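Local coordinates for C24 protein (Bizionia argentinensis JUB59, PDB 6OV6) that probably forms the receptor-binding tip of the long tail fibre of a temperate bacteriophage, and binds manganese, at the interface of chains A and B. Numbering follows the deposited sequence. Chains: chain A/B, C24 protein.

The interface of chains A and B. Residues chain A 136, 268, 270, 272; chain B 160, 165-166, 272.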
ATOM      1  N   LEU A 136       7.890  -7.500  -5.321  1.00 22.45           N
ATOM      2  CA  LEU A 136       6.886  -8.333  -4.635  1.00 22.33           C
ATOM      3  C   LEU A 136       7.192  -9.799  -4.920  1.00 25.00           C
ATOM      4  O   LEU A 136       7.584 -10.143  -6.038  1.00 23.69           O
ATOM      5  CB  LEU A 136       5.485  -8.006  -5.119  1.00 21.92           C
ATOM      6  CG  LEU A 136       4.987  -6.632  -4.746  1.00 26.40           C
ATOM      7  CD1 LEU A 136       3.676  -6.343  -5.475  1.00 27.27           C
ATOM      8  CD2 LEU A 136       4.809  -6.519  -3.230  1.00 28.52           C
ATOM      9  N   TYR A 268      -2.784  -7.963   2.541  1.00 25.02           N
ATOM     10  CA  TYR A 268      -2.364  -9.267   2.020  1.00 24.05           C
ATOM     11  C   TYR A 268      -0.835  -9.295   2.136  1.00 27.37           C
ATOM     12  O   TYR A 268      -0.150  -8.404   1.616  1.00 21.92           O
ATOM     13  CB  TYR A 268      -2.809  -9.414   0.555  1.00 25.34           C
ATOM     14  CG  TYR A 268      -2.805 -10.844   0.056  1.00 27.56           C
ATOM     15  CD1 TYR A 268      -3.996 -11.533  -0.157  1.00 29.72           C
ATOM     16  CD2 TYR A 268      -1.610 -11.503  -0.230  1.00 28.04           C
ATOM     17  CE1 TYR A 268      -3.999 -12.838  -0.663  1.00 28.65           C
ATOM     18  CE2 TYR A 268      -1.602 -12.812  -0.711  1.00 28.62           C
ATOM     19  CZ  TYR A 268      -2.799 -13.489  -0.891  1.00 34.66           C
ATOM     20  OH  TYR A 268      -2.783 -14.782  -1.372  1.00 36.31           O
ATOM     21  N   LEU A 270       2.855 -10.214   1.386  1.00 23.78           N
ATOM     22  CA  LEU A 270       3.793 -10.634   0.347  1.00 23.53           C
ATOM     23  C   LEU A 270       5.195 -10.267   0.842  1.00 26.23           C
ATOM     24  O   LEU A 270       5.350  -9.316   1.612  1.00 25.45           O
ATOM     25  CB  LEU A 270       3.507  -9.955  -1.009  1.00 23.21           C
ATOM     26  CG  LEU A 270       2.169 -10.269  -1.698  1.00 25.50           C
ATOM     27  CD1 LEU A 270       2.040  -9.481  -3.017  1.00 24.41           C
ATOM     28  CD2 LEU A 270       2.018 -11.772  -2.003  1.00 23.15           C
ATOM     29  N   TYR A 272       8.891  -8.602   0.322  1.00 23.77           N
ATOM     30  CA  TYR A 272       9.646  -7.610  -0.441  1.00 23.83           C
ATOM     31  C   TYR A 272      11.073  -8.155  -0.522  1.00 28.56           C
ATOM     32  O   TYR A 272      11.728  -8.363   0.510  1.00 28.01           O
ATOM     33  CB  TYR A 272       9.647  -6.225   0.194  1.00 24.68           C
ATOM     34  CG  TYR A 272       8.335  -5.527  -0.015  1.00 27.51           C
ATOM     35  CD1 TYR A 272       7.971  -5.058  -1.273  1.00 29.20           C
ATOM     36  CD2 TYR A 272       7.426  -5.382   1.030  1.00 28.47           C
ATOM     37  CE1 TYR A 272       6.742  -4.449  -1.486  1.00 30.11           C
ATOM     38  CE2 TYR A 272       6.178  -4.769   0.825  1.00 29.80           C
ATOM     39  CZ  TYR A 272       5.834  -4.337  -0.446  1.00 33.25           C
ATOM     40  OH  TYR A 272       4.616  -3.778  -0.726  1.00 34.16           O
TER
ATOM     41  N   LEU B 160      -5.050 -10.910  -5.175  1.00 23.50           N
ATOM     42  CA  LEU B 160      -4.660  -9.595  -4.661  1.00 22.70           C
ATOM     43  C   LEU B 160      -5.687  -8.489  -4.882  1.00 27.25           C
ATOM     44  O   LEU B 160      -5.438  -7.340  -4.517  1.00 23.65           O
ATOM     45  CB  LEU B 160      -3.279  -9.193  -5.238  1.00 21.76           C
ATOM     46  CG  LEU B 160      -2.143 -10.186  -5.012  1.00 24.49           C
ATOM     47  CD1 LEU B 160      -0.837  -9.657  -5.611  1.00 23.97           C
ATOM     48  CD2 LEU B 160      -1.946 -10.485  -3.528  1.00 24.59           C
ATOM     49  N   ILE B 165      -0.932  -4.236  -0.007  1.00 21.30           N
ATOM     50  CA  ILE B 165       0.114  -5.178   0.370  1.00 20.63           C
ATOM     51  C   ILE B 165       0.848  -4.761   1.668  1.00 22.11           C
ATOM     52  O   ILE B 165       1.169  -3.595   1.863  1.00 22.76           O
ATOM     53  CB  ILE B 165       1.130  -5.399  -0.821  1.00 22.28           C
ATOM     54  CG1 ILE B 165       0.407  -5.771  -2.155  1.00 22.45           C
ATOM     55  CG2 ILE B 165       2.184  -6.456  -0.429  1.00 19.98           C
ATOM     56  CD1 ILE B 165      -0.576  -7.048  -2.104  1.00 22.66           C
ATOM     57  N   VAL B 166       1.158  -5.733   2.507  1.00 21.16           N
ATOM     58  CA  VAL B 166       1.977  -5.548   3.693  1.00 21.32           C
ATOM     59  C   VAL B 166       3.175  -6.513   3.622  1.00 23.89           C
ATOM     60  O   VAL B 166       3.034  -7.651   3.192  1.00 23.48           O
ATOM     61  CB  VAL B 166       1.169  -5.669   5.009  1.00 25.73           C
ATOM     62  CG1 VAL B 166       0.571  -7.075   5.161  1.00 25.99           C
ATOM     63  CG2 VAL B 166       2.035  -5.278   6.224  1.00 25.63           C
ATOM     64  N   TYR B 272      -2.654  -5.728  -9.988  1.00 22.31           N
ATOM     65  CA  TYR B 272      -1.555  -6.657  -9.710  1.00 22.86           C
ATOM     66  C   TYR B 272      -1.640  -7.767 -10.739  1.00 24.18           C
ATOM     67  O   TYR B 272      -2.632  -8.479 -10.809  1.00 23.64           O
ATOM     68  CB  TYR B 272      -1.642  -7.248  -8.305  1.00 24.98           C
ATOM     69  CG  TYR B 272      -1.185  -6.248  -7.285  1.00 28.13           C
ATOM     70  CD1 TYR B 272       0.158  -5.899  -7.182  1.00 30.24           C
ATOM     71  CD2 TYR B 272      -2.088  -5.650  -6.416  1.00 29.24           C
ATOM     72  CE1 TYR B 272       0.589  -4.970  -6.248  1.00 32.36           C
ATOM     73  CE2 TYR B 272      -1.667  -4.678  -5.499  1.00 30.59           C
ATOM     74  CZ  TYR B 272      -0.324  -4.337  -5.431  1.00 31.24           C
ATOM     75  OH  TYR B 272       0.155  -3.377  -4.565  1.00 34.98           O
TER
HETATM   76  O   HOH W   1       2.756  -2.201   0.429  1.00 38.42           O
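B:Ile165 lies against strand 267-275 of chain A, its two branches both packing on A:Leu270, with CG2 also reaching A:Leu136 and A:Tyr272. Its CD1 methyl meets A:Leu270 CD1 at 3.7 Å, the two side chains running obliquely past one another. The CG2 methyl, turned away from the backbone N of B:Ile165 (chi1 -52° for the CG1 branch), faces A:Leu270 CB, A:Leu136 CD2 and the phenolic oxygen of A:Tyr272. That hydroxyl, A:Tyr272 OH, is 2.7 Å from a water molecule, which in turn stands 2.6 Å from the carbonyl oxygen of B:Ile165; the water thus ties the tyrosine to the strand whose side chain it touches.

B:Leu160 adds a second apolar arm. Its CD2 methyl sits over one face of the A:Tyr268 ring, offset toward the rim and nearest to CD2 of the tyrosine at 3.5 Å, while its CD1 meets A:Leu270 CD1 tip to tip. On the far side of this cluster A:Leu136 CD1 touches B:Tyr272 CE1 at 3.5 Å, the leucine crossing the tyrosine at about a right angle.

Backbone pairing sets strand 164-167 of chain B against strand 267-275 of chain A and so places B:Ile165 beside A:Leu270. B:Val166 N donates to A:Tyr268 O (3.1 Å) from above the carbonyl plane, 43° out of it, whereas A:Leu270 N gives a bond to B:Val166 O (3.1 Å) that runs almost in line with the carbonyl. B:Val166 itself thus contributes mainly main-chain atoms.

The two bonds form a short parallel bridge across the subunit boundary, pairing a mid-chain strand of chain B, 164-167, with the C-terminal strand 267-275 of chain A. Three copies make up the deposited assembly, consistent with a trimeric fibre tip.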